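Side-chain contacts in hydrogenase-specific maturation endopeptidase (Thermococcus kodakarensis, PDB 5IJA), which probably acts as an endopeptidase that matures [NiFe] hydrogenase by proteolytic processing: residues Gly19-Ala22 against Gly23-Leu26; Gly37-Ile40 against Phe41-Ala44. All coordinates share one frame; numbering follows the deposited sequence.

Interaction 1: Gly19-Ala22 against Gly23-Leu26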
# COMPACT_ATOMS: atom_id res chain seq x y z
N GLY A 19 2.27 -3.54 -5.32
CA GLY A 19 1.37 -2.50 -4.86
C GLY A 19 0.86 -1.62 -5.97
O GLY A 19 -0.33 -1.29 -6.01
N LEU A 20 1.74 -1.24 -6.90
CA LEU A 20 1.37 -0.39 -8.01
C LEU A 20 0.43 -1.12 -8.96
O LEU A 20 -0.52 -0.54 -9.47
CB LEU A 20 2.61 0.11 -8.77
CG LEU A 20 3.67 0.87 -7.96
CD1 LEU A 20 4.79 1.38 -8.86
CD2 LEU A 20 3.05 2.02 -7.18
N LYS A 21 0.67 -2.42 -9.16
CA LYS A 21 -0.16 -3.19 -10.08
C LYS A 21 -1.56 -3.35 -9.51
O LYS A 21 -2.56 -3.21 -10.22
CB LYS A 21 0.47 -4.56 -10.34
CG LYS A 21 1.24 -4.66 -11.67
CD LYS A 21 2.74 -4.44 -11.50
CE LYS A 21 3.49 -4.65 -12.83
NZ LYS A 21 4.98 -4.65 -12.66
N ALA A 22 -1.64 -3.63 -8.21
CA ALA A 22 -2.93 -3.66 -7.53
C ALA A 22 -3.64 -2.31 -7.65
O ALA A 22 -4.83 -2.24 -7.96
CB ALA A 22 -2.73 -4.04 -6.09
N GLY A 23 -2.89 -1.23 -7.44
CA GLY A 23 -3.44 0.11 -7.62
C GLY A 23 -3.99 0.40 -9.01
O GLY A 23 -5.09 0.94 -9.17
N ARG A 24 -3.23 0.03 -10.03
CA ARG A 24 -3.69 0.21 -11.40
C ARG A 24 -4.97 -0.58 -11.67
O ARG A 24 -5.87 -0.07 -12.32
CB ARG A 24 -2.59 -0.17 -12.39
CG ARG A 24 -1.39 0.75 -12.31
CD ARG A 24 -0.52 0.70 -13.56
NE ARG A 24 0.71 1.45 -13.36
CZ ARG A 24 1.90 0.88 -13.16
NH1 ARG A 24 2.00 -0.44 -13.16
NH2 ARG A 24 2.97 1.64 -12.97
N ILE A 25 -5.06 -1.80 -11.16
CA ILE A 25 -6.29 -2.58 -11.31
C ILE A 25 -7.46 -1.87 -10.65
O ILE A 25 -8.54 -1.78 -11.22
CB ILE A 25 -6.16 -3.99 -10.70
CG1 ILE A 25 -5.15 -4.84 -11.46
CG2 ILE A 25 -7.50 -4.71 -10.71
CD1 ILE A 25 -4.85 -6.17 -10.78
N LEU A 26 -7.25 -1.38 -9.43
CA LEU A 26 -8.30 -0.64 -8.74
C LEU A 26 -8.66 0.66 -9.48
O LEU A 26 -9.83 1.04 -9.54
CB LEU A 26 -7.87 -0.36 -7.30
CG LEU A 26 -7.75 -1.62 -6.45
CD1 LEU A 26 -6.86 -1.36 -5.24
CD2 LEU A 26 -9.13 -2.11 -6.02
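R24 lays one face of its guanidinium over L20 CB, which sits 4.2 Å above the plane and offset toward its rim, while its backbone N donates to L20 O at 2.8 Å. Three more i to i+4 bonds of the same kind run alongside: G23 N to G19 O (2.9 Å), I25 N to K21 O and L26 N to A22 O (both 3.0 Å). All four are fairly straight, with N-H...O angles of 159° to 165°, so the carbonyls of residues 19-22 and the amides of 23-26 are paired throughout. These are two turns of helix 18-28, the crossover helix of a beta-alpha-beta unit that runs from strand 3-8 to strand 33-37. With CG anti to its own carbonyl carbon (chi1 -66°) and the chain extended as far as NE, R24 grazes L20 O with CG at 3.2 Å. The charged end is taken up outside the helix turns: NH2 forms a salt bridge with E11, and NE makes a long, weak ion pair with E35. K21 NZ stays 5.2 Å from R24 NH1 and has a different partner, bonding to M126 O. E11, which K21 also touches, probably offsets these like charges. I25 and L26 lay aliphatic carbons against carbonyl oxygens one turn back, CG1 of I25 against K21 O and CG of L26 against A22 O; beyond them V136 and V140 of helix 130-146 meet these two side chains.

Interaction 2: Gly37-Ile40 against Phe41-Ala44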
# COMPACT_ATOMS: atom_id res chain seq x y z
N GLY A 37 4.13 5.54 -5.23
CA GLY A 37 5.43 4.98 -5.55
C GLY A 37 6.35 5.04 -4.36
O GLY A 37 6.20 4.27 -3.41
N THR A 38 7.32 5.96 -4.41
CA THR A 38 8.27 6.12 -3.31
C THR A 38 8.29 7.55 -2.78
O THR A 38 9.22 7.93 -2.07
CB THR A 38 9.71 5.73 -3.74
OG1 THR A 38 10.09 6.50 -4.88
CG2 THR A 38 9.81 4.24 -4.07
N ASP A 39 7.27 8.34 -3.11
CA ASP A 39 7.24 9.75 -2.72
C ASP A 39 5.90 10.16 -2.10
O ASP A 39 4.99 10.56 -2.80
CB ASP A 39 7.52 10.62 -3.95
CG ASP A 39 7.54 12.11 -3.61
OD1 ASP A 39 7.65 12.47 -2.41
OD2 ASP A 39 7.48 12.93 -4.55
N ILE A 40 5.83 10.10 -0.78
CA ILE A 40 4.57 10.34 -0.08
C ILE A 40 4.06 11.78 -0.27
O ILE A 40 2.87 12.04 -0.15
CB ILE A 40 4.72 10.00 1.42
CG1 ILE A 40 3.35 9.95 2.09
CG2 ILE A 40 5.65 10.98 2.11
CD1 ILE A 40 2.42 8.96 1.44
N PHE A 41 4.94 12.72 -0.62
CA PHE A 41 4.51 14.11 -0.73
C PHE A 41 3.62 14.37 -1.96
O PHE A 41 3.03 15.45 -2.10
CB PHE A 41 5.74 15.04 -0.73
CG PHE A 41 6.39 15.15 0.62
CD1 PHE A 41 5.64 15.47 1.73
CD2 PHE A 41 7.74 14.87 0.78
CE1 PHE A 41 6.22 15.57 2.98
CE2 PHE A 41 8.33 14.96 2.03
CZ PHE A 41 7.57 15.30 3.13
N ARG A 42 3.51 13.37 -2.83
CA ARG A 42 2.49 13.40 -3.88
C ARG A 42 1.09 13.53 -3.31
O ARG A 42 0.17 14.00 -3.97
CB ARG A 42 2.56 12.14 -4.75
CG ARG A 42 3.86 11.98 -5.53
CD ARG A 42 3.73 10.90 -6.60
NE ARG A 42 4.89 10.87 -7.49
CZ ARG A 42 5.09 9.94 -8.42
NH1 ARG A 42 4.22 8.95 -8.57
NH2 ARG A 42 6.18 10.00 -9.19
N LEU A 43 0.92 13.09 -2.07
CA LEU A 43 -0.36 13.14 -1.44
C LEU A 43 -0.81 14.57 -1.14
O LEU A 43 -2.01 14.84 -1.04
CB LEU A 43 -0.31 12.32 -0.15
CG LEU A 43 -1.57 12.21 0.70
CD1 LEU A 43 -2.75 11.60 -0.03
CD2 LEU A 43 -1.21 11.39 1.91
N ALA A 44 0.14 15.48 -0.95
CA ALA A 44 -0.21 16.86 -0.64
C ALA A 44 -1.18 17.44 -1.67
O ALA A 44 -2.20 18.05 -1.32
CB ALA A 44 1.05 17.72 -0.55
O HOH W 1 7.55 12.32 -7.17
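D39 reaches forward with its carboxylate, OD1 accepting the backbone N-H of F41 at 3.3 Å in an Asx turn. The donor meets OD1 from above the carboxylate plane and the N-H...O angle is a bent 145°; CG anti to the backbone N (chi1 -178°) carries the group there. D39 O also receives R42 N at 3.2 Å, and I40 O receives L43 N at 2.9 Å, both from above the carbonyl plane. These i to i+3 bonds, followed by A44 N to F41 O, round off a turn in the loop between strands 33-37 and 52-59, in which residues 41-44 have helical torsions. On its buried side, I40 and L43 approach through CD1 and CD2 at 4.4 Å, facing helix 88-103, where A93 meets I40 and L97 meets L43; L4 and L6 of strand 3-8 also touch L43. The other side is looser and more polar. There the extended R42 chain crosses D39 at about a right angle, OD2 staying 4.4 Å from NE. Water 1 bridges them, donating to OD2 at 2.7 Å and accepting from NE at 3.0 Å, while NH1 bonds to E35 O. Were D39 an alanine, the F41 amide and the bridging water would probably lose their carboxylate mate, and R42 its water-mediated link and nearby negative charge, though NH1 would keep E35 O.

From the N terminus, strand 3-8 leads into helix 18-28, where interaction 1 closes successive turns without enclosing any loop. Strand 33-37 follows at one edge of the sheet and completes the beta-alpha-beta unit; from its last residue, G37, the chain enters interaction 2, a local turn on the way to strand 52-59. The two contacts stand in series, neither nested nor crossing, with centres about 16 Å apart. They nevertheless meet where L20 CD2 packs 4.1 Å from G37 CA. E35 joins them as well, its side chain lying near R24 and its backbone carbonyl bonded to R42. Interaction 1 faces helix 130-146 and interaction 2 helix 88-103.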